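Local coordinates for protein inactive glucansucrase (Lactobacillus reuteri, PDB 5JBD) that is an inactive member of the glucansucrases (glycoside hydrolase family 70), a TIM-barrel protein that binds a calcium ion, at residues S186-S191 against L238-D243; N242-D245 against V250-A253; F280-A285 against D294-L299; D286-D291 against I748-M753. All blocks are in the same frame, centred on the assembly; numbering follows the deposited sequence.

Contact 1 of 4, residues S186-S191 against L238-D243; sequences SGTIDS and LLVGND. With CA (calcium ion), chain C.
D190 and L239 mark the closest backbone approach of the two segments, with CA atoms 5.7 Å apart, yet no direct hydrogen bond joins the two segments. Their carbonyl oxygens, D190 O and L239 O, stay 4.2 Å from each other. Water 1 instead closes the gap: it donates to I189 O at 2.8 Å and to L239 O at 2.9 Å, so one molecule satisfies two acceptors that could not pair directly. Side-chain contact is slight. The methyl T188 CG2 faces the methyl V240 CG2 at 4.2 Å, a loose apolar touch near the surface. Segment 186-191 bends at G187 (phi 90°), and across the bend T188 N donates weakly to S186 OG (3.3 Å). Further along 238-243 the chain turns at G241, again with positive phi, and enters strand 242-244. There D243, with CG anti to the backbone N (chi1 -166°), swings its carboxylate away from that N to the calcium and grips it unevenly, OD1 at 2.4 Å and OD2 at 2.8 Å. E237, N287 and N751 complete the protein part of the site. The direct hold between the loops is therefore slight, whereas 238-243 is held independently through its calcium ligand D243.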
loop_
_atom_site.group_PDB
_atom_site.type_symbol
_atom_site.label_atom_id
_atom_site.label_comp_id
_atom_site.label_asym_id
_atom_site.label_seq_id
_atom_site.Cartn_x
_atom_site.Cartn_y
_atom_site.Cartn_z
ATOM N N SER A 186 -8.504 4.590 -6.934
ATOM C CA SER A 186 -7.383 4.130 -6.107
ATOM C C SER A 186 -7.500 4.595 -4.651
ATOM O O SER A 186 -6.955 3.953 -3.744
ATOM C CB SER A 186 -6.050 4.621 -6.679
ATOM O OG SER A 186 -5.896 6.028 -6.508
ATOM N N GLY A 187 -8.212 5.702 -4.440
ATOM C CA GLY A 187 -8.403 6.258 -3.104
ATOM C C GLY A 187 -7.342 7.260 -2.702
ATOM O O GLY A 187 -7.444 7.839 -1.623
ATOM N N THR A 188 -6.330 7.478 -3.555
ATOM C CA THR A 188 -5.285 8.488 -3.308
ATOM C C THR A 188 -5.121 9.364 -4.545
ATOM O O THR A 188 -5.561 8.987 -5.636
ATOM C CB THR A 188 -3.941 7.828 -2.927
ATOM O OG1 THR A 188 -3.424 7.081 -4.035
ATOM C CG2 THR A 188 -4.127 6.881 -1.746
ATOM N N ILE A 189 -4.515 10.538 -4.365
ATOM C CA ILE A 189 -4.290 11.485 -5.456
ATOM C C ILE A 189 -2.786 11.540 -5.714
ATOM O O ILE A 189 -2.036 12.186 -4.972
ATOM C CB ILE A 189 -4.862 12.898 -5.158
ATOM C CG1 ILE A 189 -6.371 12.816 -4.860
ATOM C CG2 ILE A 189 -4.606 13.832 -6.340
ATOM C CD1 ILE A 189 -6.703 12.688 -3.387
ATOM N N ASP A 190 -2.367 10.885 -6.800
ATOM C CA ASP A 190 -0.950 10.670 -7.118
ATOM C C ASP A 190 -0.126 11.934 -7.095
ATOM O O ASP A 190 0.932 11.987 -6.462
ATOM C CB ASP A 190 -0.794 10.061 -8.515
ATOM C CG ASP A 190 -1.333 8.663 -8.616
ATOM O OD1 ASP A 190 -1.392 7.960 -7.591
ATOM O OD2 ASP A 190 -1.670 8.257 -9.754
ATOM N N SER A 191 -0.625 12.961 -7.769
ATOM C CA SER A 191 0.145 14.180 -7.924
ATOM C C SER A 191 -0.201 15.299 -6.890
ATOM O O SER A 191 0.051 16.479 -7.127
ATOM C CB SER A 191 0.117 14.567 -9.403
ATOM O OG SER A 191 0.914 13.576 -10.113
ATOM N N LEU A 238 6.825 8.812 -6.256
ATOM C CA LEU A 238 5.862 9.162 -5.191
ATOM C C LEU A 238 4.492 8.509 -5.369
ATOM O O LEU A 238 3.930 8.509 -6.477
ATOM C CB LEU A 238 5.706 10.682 -5.126
ATOM C CG LEU A 238 7.004 11.486 -4.975
ATOM C CD1 LEU A 238 6.734 12.985 -4.988
ATOM C CD2 LEU A 238 7.762 11.108 -3.711
ATOM N N LEU A 239 3.978 7.944 -4.276
ATOM C CA LEU A 239 2.618 7.397 -4.193
ATOM C C LEU A 239 1.786 8.174 -3.170
ATOM O O LEU A 239 0.900 8.954 -3.545
ATOM C CB LEU A 239 2.656 5.911 -3.808
ATOM C CG LEU A 239 3.325 4.960 -4.803
ATOM C CD1 LEU A 239 3.379 3.551 -4.221
ATOM C CD2 LEU A 239 2.596 4.983 -6.149
ATOM N N VAL A 240 2.101 7.985 -1.890
ATOM C CA VAL A 240 1.349 8.603 -0.779
ATOM C C VAL A 240 2.184 8.513 0.492
ATOM O O VAL A 240 3.016 7.606 0.631
ATOM C CB VAL A 240 -0.034 7.925 -0.588
ATOM C CG1 VAL A 240 0.103 6.515 -0.016
ATOM C CG2 VAL A 240 -0.953 8.774 0.289
ATOM N N GLY A 241 1.967 9.450 1.413
ATOM C CA GLY A 241 2.653 9.456 2.711
ATOM C C GLY A 241 4.008 10.122 2.666
ATOM O O GLY A 241 4.297 10.860 1.735
ATOM N N ASN A 242 4.837 9.843 3.670
ATOM C CA ASN A 242 6.201 10.327 3.696
ATOM C C ASN A 242 7.055 9.364 2.897
ATOM O O ASN A 242 7.308 8.244 3.340
ATOM C CB ASN A 242 6.738 10.426 5.127
ATOM C CG ASN A 242 6.048 11.514 5.935
ATOM O OD1 ASN A 242 4.876 11.388 6.289
ATOM N ND2 ASN A 242 6.779 12.582 6.243
ATOM N N ASP A 243 7.545 9.817 1.753
ATOM C CA ASP A 243 8.293 8.953 0.838
ATOM C C ASP A 243 9.728 8.779 1.328
ATOM O O ASP A 243 10.454 9.762 1.497
ATOM C CB ASP A 243 8.294 9.538 -0.574
ATOM C CG ASP A 243 8.754 8.529 -1.627
ATOM O OD1 ASP A 243 7.983 7.609 -1.908
ATOM O OD2 ASP A 243 9.879 8.636 -2.155
HETATM CA CA CA C . 9.221 6.200 -3.418
HETATM O O HOH W 1 -0.944 10.986 -2.644
HETATM O O HOH W 2 10.441 5.435 -1.486
#

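Contact 2 of 4, residues N242-D245 against V250-A253; sequences NDID and VVQA. With CA (calcium ion), chain C.
V251 turns the branched end of its isopropyl group toward the end of strand 242-244, and two groups meet it there: a methyl of I244 and the backbone carbonyl of D245. With V251 CG1 anti to the backbone N (chi1 175°), its CB and both methyls face the carbonyl. D245 O sits over the end of the isopropyl group, nearest V251 CB at 3.4 Å and equally far, 3.6 Å, from V251 CG1 and V251 CG2. The equal methyl distances show that the oxygen approaches the group end-on and leans to neither branch. V251 CG1 also makes the apolar contact, 3.7 Å from I244 CG2. The two branched side chains meet at an angle to each other, touching through one methyl each. On the isoleucine, CG1 is turned beside the backbone N (chi1 -57°), a rotation that leaves CG2 as the branch presented to V251.

No hydrogen bond crosses the contact; the D245 carboxylate and the Q252 amide find their partners elsewhere. D245 receives S247 OG at OD1 and R217 N at OD2, consistent with these two bonds holding the chain where it leaves the strand. I244 O accepts a 2.7 Å bond from water 2, itself a calcium ligand 2.4 Å from the metal, so the residue that packs on the helix also belongs to the second shell of the site.

Strand 242-244 runs in an antiparallel sheet between strands 752-753 and 841-845. Helix 249-263, which follows after a short turn, covers its end through V251, while Q252 reaches on to D291 of helix 291-304.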
loop_
_atom_site.group_PDB
_atom_site.type_symbol
_atom_site.label_atom_id
_atom_site.label_comp_id
_atom_site.label_asym_id
_atom_site.label_seq_id
_atom_site.Cartn_x
_atom_site.Cartn_y
_atom_site.Cartn_z
ATOM N N ASN A 242 4.837 9.843 3.670
ATOM C CA ASN A 242 6.201 10.327 3.696
ATOM C C ASN A 242 7.055 9.364 2.897
ATOM O O ASN A 242 7.308 8.244 3.340
ATOM C CB ASN A 242 6.738 10.426 5.127
ATOM C CG ASN A 242 6.048 11.514 5.935
ATOM O OD1 ASN A 242 4.876 11.388 6.289
ATOM N ND2 ASN A 242 6.779 12.582 6.243
ATOM N N ASP A 243 7.545 9.817 1.753
ATOM C CA ASP A 243 8.293 8.953 0.838
ATOM C C ASP A 243 9.728 8.779 1.328
ATOM O O ASP A 243 10.454 9.762 1.497
ATOM C CB ASP A 243 8.294 9.538 -0.574
ATOM C CG ASP A 243 8.754 8.529 -1.627
ATOM O OD1 ASP A 243 7.983 7.609 -1.908
ATOM O OD2 ASP A 243 9.879 8.636 -2.155
ATOM N N ILE A 244 10.139 7.534 1.556
ATOM C CA ILE A 244 11.473 7.261 2.093
ATOM C C ILE A 244 12.525 7.369 0.990
ATOM O O ILE A 244 12.331 6.848 -0.118
ATOM C CB ILE A 244 11.533 5.883 2.770
ATOM C CG1 ILE A 244 10.491 5.776 3.894
ATOM C CG2 ILE A 244 12.937 5.604 3.302
ATOM C CD1 ILE A 244 10.650 6.771 5.034
ATOM N N ASP A 245 13.637 8.051 1.287
ATOM C CA ASP A 245 14.735 8.176 0.328
ATOM C C ASP A 245 15.580 6.888 0.289
ATOM O O ASP A 245 16.607 6.773 0.959
ATOM C CB ASP A 245 15.619 9.382 0.601
ATOM C CG ASP A 245 16.740 9.520 -0.415
ATOM O OD1 ASP A 245 16.691 8.845 -1.478
ATOM O OD2 ASP A 245 17.670 10.316 -0.178
ATOM N N VAL A 250 22.684 5.275 3.960
ATOM C CA VAL A 250 22.310 4.942 5.352
ATOM C C VAL A 250 20.941 4.253 5.401
ATOM O O VAL A 250 20.755 3.274 6.136
ATOM C CB VAL A 250 22.371 6.179 6.299
ATOM C CG1 VAL A 250 21.918 5.809 7.708
ATOM C CG2 VAL A 250 23.788 6.763 6.348
ATOM N N VAL A 251 19.993 4.748 4.613
ATOM C CA VAL A 251 18.686 4.111 4.496
ATOM C C VAL A 251 18.837 2.704 3.893
ATOM O O VAL A 251 18.166 1.751 4.332
ATOM C CB VAL A 251 17.699 4.973 3.678
ATOM C CG1 VAL A 251 16.370 4.242 3.461
ATOM C CG2 VAL A 251 17.441 6.287 4.404
ATOM N N GLN A 252 19.724 2.561 2.914
ATOM C CA GLN A 252 19.916 1.255 2.256
ATOM C C GLN A 252 20.436 0.231 3.262
ATOM O O GLN A 252 19.965 -0.906 3.275
ATOM C CB GLN A 252 20.835 1.373 1.042
ATOM C CG GLN A 252 20.193 2.156 -0.094
ATOM C CD GLN A 252 21.060 2.266 -1.331
ATOM O OE1 GLN A 252 22.225 1.860 -1.348
ATOM N NE2 GLN A 252 20.483 2.813 -2.391
ATOM N N ALA A 253 21.368 0.650 4.135
ATOM C CA ALA A 253 21.834 -0.216 5.214
ATOM C C ALA A 253 20.708 -0.542 6.202
ATOM O O ALA A 253 20.574 -1.690 6.629
ATOM C CB ALA A 253 23.031 0.404 5.931
HETATM CA CA CA C . 9.221 6.200 -3.418
HETATM O O HOH W 2 10.441 5.435 -1.486
#

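Contact 3 of 4, residues F280-A285 against D294-L299; sequences FRVDAA and DQMGQL
M296 lays its thioether end against both F280 and V282, two residues apart on one strand. The methyl CE lies 3.7 Å from F280 CD2, and SD stands 5.0 Å from the centroid of the F280 ring, 60° off the ring normal: a Met-aromatic contact of oblique geometry. On the valine side M296 SD meets V282 CG2 at 3.7 Å, the two side chains reaching toward each other tip to tip. The methionine spans the gap because it is extended through chi1 (179°) and chi2, then bends at chi3 (-81°), which turns the methyl so that sulfur and methyl both touch F280 and V282. This is the packing of a beta-alpha unit in the TIM barrel: strand 279-282 turns F280 and V282 outward to helix 291-304, while the alternate residue R281 points away from it. Around the first shell, I748 of the adjacent barrel strand touches both F280 and M296, L262 and L263 of helix 249-263 touch F280, and E259 packs on M296. On the other side of the strand R281 NH1 makes a salt bridge with D283 OD1 at 2.9 Å, with the oxygen near the guanidinium plane and using its anti lone pair. D747 OD1 is a second partner of R281 NH1.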
loop_
_atom_site.group_PDB
_atom_site.type_symbol
_atom_site.label_atom_id
_atom_site.label_comp_id
_atom_site.label_asym_id
_atom_site.label_seq_id
_atom_site.Cartn_x
_atom_site.Cartn_y
_atom_site.Cartn_z
ATOM N N PHE A 280 9.977 -12.450 1.190
ATOM C CA PHE A 280 9.199 -11.212 1.119
ATOM C C PHE A 280 8.279 -11.078 -0.079
ATOM O O PHE A 280 8.592 -11.526 -1.194
ATOM C CB PHE A 280 10.141 -10.013 1.122
ATOM C CG PHE A 280 11.029 -9.960 2.323
ATOM C CD1 PHE A 280 10.488 -9.687 3.582
ATOM C CD2 PHE A 280 12.395 -10.192 2.218
ATOM C CE1 PHE A 280 11.297 -9.638 4.704
ATOM C CE2 PHE A 280 13.208 -10.140 3.346
ATOM C CZ PHE A 280 12.663 -9.864 4.585
ATOM N N ARG A 281 7.134 -10.450 0.170
ATOM C CA ARG A 281 6.338 -9.822 -0.861
ATOM C C ARG A 281 6.740 -8.355 -0.823
ATOM O O ARG A 281 6.564 -7.700 0.202
ATOM C CB ARG A 281 4.843 -10.038 -0.588
ATOM C CG ARG A 281 3.895 -9.460 -1.619
ATOM C CD ARG A 281 3.593 -7.990 -1.373
ATOM N NE ARG A 281 2.470 -7.482 -2.164
ATOM C CZ ARG A 281 2.024 -6.223 -2.115
ATOM N NH1 ARG A 281 2.600 -5.332 -1.319
ATOM N NH2 ARG A 281 0.978 -5.860 -2.843
ATOM N N VAL A 282 7.293 -7.834 -1.917
ATOM C CA VAL A 282 7.892 -6.501 -1.904
ATOM C C VAL A 282 6.900 -5.442 -2.396
ATOM O O VAL A 282 6.601 -5.351 -3.599
ATOM C CB VAL A 282 9.202 -6.459 -2.709
ATOM C CG1 VAL A 282 9.845 -5.084 -2.600
ATOM C CG2 VAL A 282 10.160 -7.542 -2.215
ATOM N N ASP A 283 6.373 -4.661 -1.451
ATOM C CA ASP A 283 5.383 -3.628 -1.758
ATOM C C ASP A 283 5.994 -2.489 -2.558
ATOM O O ASP A 283 7.124 -2.054 -2.274
ATOM C CB ASP A 283 4.816 -3.052 -0.457
ATOM C CG ASP A 283 3.702 -2.041 -0.696
ATOM O OD1 ASP A 283 2.650 -2.420 -1.268
ATOM O OD2 ASP A 283 3.891 -0.879 -0.303
ATOM N N ALA A 284 5.271 -2.016 -3.569
ATOM C CA ALA A 284 5.668 -0.812 -4.332
ATOM C C ALA A 284 7.063 -0.919 -4.953
ATOM O O ALA A 284 7.851 0.042 -4.977
ATOM C CB ALA A 284 5.559 0.431 -3.433
ATOM N N ALA A 285 7.385 -2.108 -5.455
ATOM C CA ALA A 285 8.720 -2.362 -6.029
ATOM C C ALA A 285 9.029 -1.504 -7.251
ATOM O O ALA A 285 10.206 -1.346 -7.572
ATOM C CB ALA A 285 8.892 -3.825 -6.371
ATOM N N ASP A 294 18.258 -5.147 -5.600
ATOM C CA ASP A 294 19.581 -5.781 -5.694
ATOM C C ASP A 294 20.087 -6.197 -4.311
ATOM O O ASP A 294 20.557 -7.310 -4.112
ATOM C CB ASP A 294 20.612 -4.826 -6.312
ATOM C CG ASP A 294 20.410 -4.593 -7.800
ATOM O OD1 ASP A 294 19.808 -5.439 -8.499
ATOM O OD2 ASP A 294 20.890 -3.556 -8.296
ATOM N N GLN A 295 19.978 -5.272 -3.362
ATOM C CA GLN A 295 20.533 -5.454 -2.004
ATOM C C GLN A 295 19.792 -6.514 -1.212
ATOM O O GLN A 295 20.421 -7.318 -0.519
ATOM C CB GLN A 295 20.556 -4.106 -1.276
ATOM C CG GLN A 295 21.609 -3.193 -1.900
ATOM C CD GLN A 295 21.382 -1.710 -1.705
ATOM O OE1 GLN A 295 20.332 -1.266 -1.216
ATOM N NE2 GLN A 295 22.368 -0.925 -2.139
ATOM N N MET A 296 18.471 -6.547 -1.355
ATOM C CA MET A 296 17.667 -7.614 -0.756
ATOM C C MET A 296 18.111 -8.982 -1.279
ATOM O O MET A 296 18.311 -9.904 -0.501
ATOM C CB MET A 296 16.181 -7.405 -1.039
ATOM C CG MET A 296 15.268 -8.483 -0.468
ATOM S SD MET A 296 13.545 -8.308 -0.923
ATOM C CE MET A 296 13.054 -7.060 0.269
ATOM N N GLY A 297 18.240 -9.112 -2.597
ATOM C CA GLY A 297 18.719 -10.358 -3.194
ATOM C C GLY A 297 20.108 -10.742 -2.712
ATOM O O GLY A 297 20.372 -11.912 -2.415
ATOM N N GLN A 298 20.989 -9.752 -2.596
ATOM C CA GLN A 298 22.361 -9.997 -2.110
ATOM C C GLN A 298 22.365 -10.549 -0.685
ATOM O O GLN A 298 23.080 -11.515 -0.400
ATOM C CB GLN A 298 23.193 -8.726 -2.192
ATOM C CG GLN A 298 24.675 -8.944 -1.925
ATOM C CD GLN A 298 25.458 -7.649 -1.859
ATOM O OE1 GLN A 298 24.945 -6.574 -2.204
ATOM N NE2 GLN A 298 26.721 -7.744 -1.412
ATOM N N LEU A 299 21.562 -9.945 0.192
ATOM C CA LEU A 299 21.432 -10.403 1.586
ATOM C C LEU A 299 20.953 -11.832 1.657
ATOM O O LEU A 299 21.531 -12.662 2.351
ATOM C CB LEU A 299 20.460 -9.517 2.387
ATOM C CG LEU A 299 20.154 -9.924 3.843
ATOM C CD1 LEU A 299 21.410 -9.847 4.701
ATOM C CD2 LEU A 299 19.058 -9.069 4.458
#

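Contact 4 of 4, residues D286-D291 against I748-M753; sequences DNIDAD and IVMNQM. With CA (calcium ion), chain C.
N287 and N751 meet through the metal. N287 O binds the calcium ion at 2.4 Å and N751 OD1 at 2.3 Å, which sets these two oxygens 3.0 Å apart as neighbouring ligands, not as a hydrogen-bonded pair. One asparagine serves through its backbone and the other through its side chain, whose CG, anti to the backbone N (chi1 -179°), extends the amide to the metal. The N287 amide itself looks elsewhere, its ND2 bonded to P236 O.

Hydrogen bonds surround the ligands. N751 ND2 donates to Q752 OE1 at 2.8 Å and 170°; the donor lies in the carbonyl plane of Q752, and OE1 in turn lies in the amide plane of N751. Metal-bound water 2 donates to N751 O at 2.9 Å. Beyond the site, D291 N donates to D289 OD1 at 3.0 Å, a capping bond ahead of helix 291-304.

Apolar packing is carried by I288. Its CG2 methyl rests 3.7 Å from N751 CA, and its CD1 reaches M750 CE at 4.3 Å.

N751 is therefore held at both ends of its amide. Calcium on OD1 would be expected to polarise the group and strengthen ND2 as a donor to Q752, while the shared ion ties N751 to N287, in segments more than 450 residues apart.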
loop_
_atom_site.group_PDB
_atom_site.type_symbol
_atom_site.label_atom_id
_atom_site.label_comp_id
_atom_site.label_asym_id
_atom_site.label_seq_id
_atom_site.Cartn_x
_atom_site.Cartn_y
_atom_site.Cartn_z
ATOM N N ASP A 286 8.005 -0.921 -7.888
ATOM C CA ASP A 286 8.213 0.019 -8.992
ATOM C C ASP A 286 8.410 1.472 -8.556
ATOM O O ASP A 286 8.619 2.333 -9.407
ATOM C CB ASP A 286 7.043 0.002 -10.016
ATOM C CG ASP A 286 6.720 -1.406 -10.581
ATOM O OD1 ASP A 286 7.556 -2.322 -10.471
ATOM O OD2 ASP A 286 5.609 -1.555 -11.156
ATOM N N ASN A 287 8.312 1.762 -7.257
ATOM C CA ASN A 287 8.278 3.148 -6.784
ATOM C C ASN A 287 9.389 3.471 -5.778
ATOM O O ASN A 287 9.316 4.473 -5.083
ATOM C CB ASN A 287 6.910 3.423 -6.168
ATOM C CG ASN A 287 5.772 2.938 -7.048
ATOM O OD1 ASN A 287 5.123 1.961 -6.708
ATOM N ND2 ASN A 287 5.546 3.595 -8.190
ATOM N N ILE A 288 10.407 2.614 -5.738
ATOM C CA ILE A 288 11.542 2.739 -4.839
ATOM C C ILE A 288 12.819 2.573 -5.670
ATOM O O ILE A 288 12.817 1.844 -6.651
ATOM C CB ILE A 288 11.481 1.698 -3.696
ATOM C CG1 ILE A 288 11.494 0.253 -4.236
ATOM C CG2 ILE A 288 10.242 1.927 -2.839
ATOM C CD1 ILE A 288 11.190 -0.819 -3.199
ATOM N N ASP A 289 13.886 3.253 -5.277
ATOM C CA ASP A 289 15.206 3.079 -5.887
ATOM C C ASP A 289 15.493 1.578 -6.020
ATOM O O ASP A 289 15.475 0.841 -5.031
ATOM C CB ASP A 289 16.283 3.790 -5.057
ATOM C CG ASP A 289 17.631 3.883 -5.771
ATOM O OD1 ASP A 289 18.065 2.895 -6.392
ATOM O OD2 ASP A 289 18.282 4.945 -5.689
ATOM N N ALA A 290 15.697 1.118 -7.261
ATOM C CA ALA A 290 15.868 -0.319 -7.528
ATOM C C ALA A 290 17.104 -0.944 -6.893
ATOM O O ALA A 290 17.179 -2.175 -6.812
ATOM C CB ALA A 290 15.841 -0.607 -9.033
ATOM N N ASP A 291 18.058 -0.124 -6.427
ATOM C CA ASP A 291 19.174 -0.618 -5.614
ATOM C C ASP A 291 18.707 -1.544 -4.501
ATOM O O ASP A 291 19.392 -2.519 -4.186
ATOM C CB ASP A 291 19.927 0.524 -4.928
ATOM C CG ASP A 291 20.634 1.452 -5.880
ATOM O OD1 ASP A 291 20.772 1.156 -7.092
ATOM O OD2 ASP A 291 21.067 2.523 -5.389
ATOM N N ILE A 748 6.817 -6.472 2.894
ATOM C CA ILE A 748 7.819 -5.492 3.355
ATOM C C ILE A 748 7.576 -4.198 2.592
ATOM O O ILE A 748 7.371 -4.229 1.378
ATOM C CB ILE A 748 9.285 -6.007 3.252
ATOM C CG1 ILE A 748 10.253 -5.014 3.927
ATOM C CG2 ILE A 748 9.713 -6.295 1.804
ATOM C CD1 ILE A 748 11.669 -5.520 4.036
ATOM N N VAL A 749 7.600 -3.075 3.318
ATOM C CA VAL A 749 7.068 -1.802 2.821
ATOM C C VAL A 749 8.114 -0.700 2.954
ATOM O O VAL A 749 8.124 0.036 3.945
ATOM C CB VAL A 749 5.793 -1.402 3.588
ATOM C CG1 VAL A 749 5.168 -0.130 3.004
ATOM C CG2 VAL A 749 4.791 -2.551 3.562
ATOM N N MET A 750 8.988 -0.593 1.945
ATOM C CA MET A 750 10.078 0.400 1.941
ATOM C C MET A 750 9.698 1.762 1.366
ATOM O O MET A 750 10.477 2.705 1.498
ATOM C CB MET A 750 11.314 -0.139 1.202
ATOM C CG MET A 750 12.042 -1.251 1.948
ATOM S SD MET A 750 13.437 -1.999 1.058
ATOM C CE MET A 750 12.565 -3.210 0.041
ATOM N N ASN A 751 8.523 1.900 0.752
ATOM C CA ASN A 751 8.253 3.124 0.010
ATOM C C ASN A 751 7.944 4.313 0.905
ATOM O O ASN A 751 8.457 5.402 0.647
ATOM C CB ASN A 751 7.126 2.979 -0.989
ATOM C CG ASN A 751 6.883 4.266 -1.766
ATOM O OD1 ASN A 751 7.730 4.714 -2.561
ATOM N ND2 ASN A 751 5.736 4.887 -1.522
ATOM N N GLN A 752 7.061 4.110 1.887
ATOM C CA GLN A 752 6.577 5.211 2.730
ATOM C C GLN A 752 6.291 4.815 4.175
ATOM O O GLN A 752 6.036 3.651 4.469
ATOM C CB GLN A 752 5.299 5.841 2.154
ATOM C CG GLN A 752 3.993 5.098 2.467
ATOM C CD GLN A 752 3.795 3.818 1.654
ATOM O OE1 GLN A 752 4.152 3.756 0.486
ATOM N NE2 GLN A 752 3.205 2.805 2.275
ATOM N N MET A 753 6.327 5.828 5.041
ATOM C CA MET A 753 5.751 5.760 6.384
ATOM C C MET A 753 4.692 6.853 6.490
ATOM O O MET A 753 4.751 7.860 5.771
ATOM C CB MET A 753 6.850 5.921 7.438
ATOM C CG MET A 753 7.907 4.819 7.378
ATOM S SD MET A 753 9.083 4.834 8.754
ATOM C CE MET A 753 8.026 4.343 10.102
HETATM CA CA CA C . 9.221 6.200 -3.418
HETATM O O HOH W 2 10.441 5.435 -1.486
#

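In the fold
Contacts 1, 2 and 4 converge on one calcium ion. D243, shared by contacts 1 and 2, and N751 of contact 4 place their OD1 atoms 3.0 Å apart on the metal, and water 2 is common to all three. Strand pairing adds a second tie, N242 N to M753 O at 2.9 Å. Contact 3 stands further off, the V282 side chain about 11 Å from the calcium, but its strand is bonded to segment 748-753 (R281 O to I748 N, 3.0 Å), as expected for neighbouring barrel strands. Contact 2 meets contact 3 between helices, Q252 OE1 to Q295 NE2 at 2.9 Å. The calcium site thus joins the antiparallel sheet to the barrel.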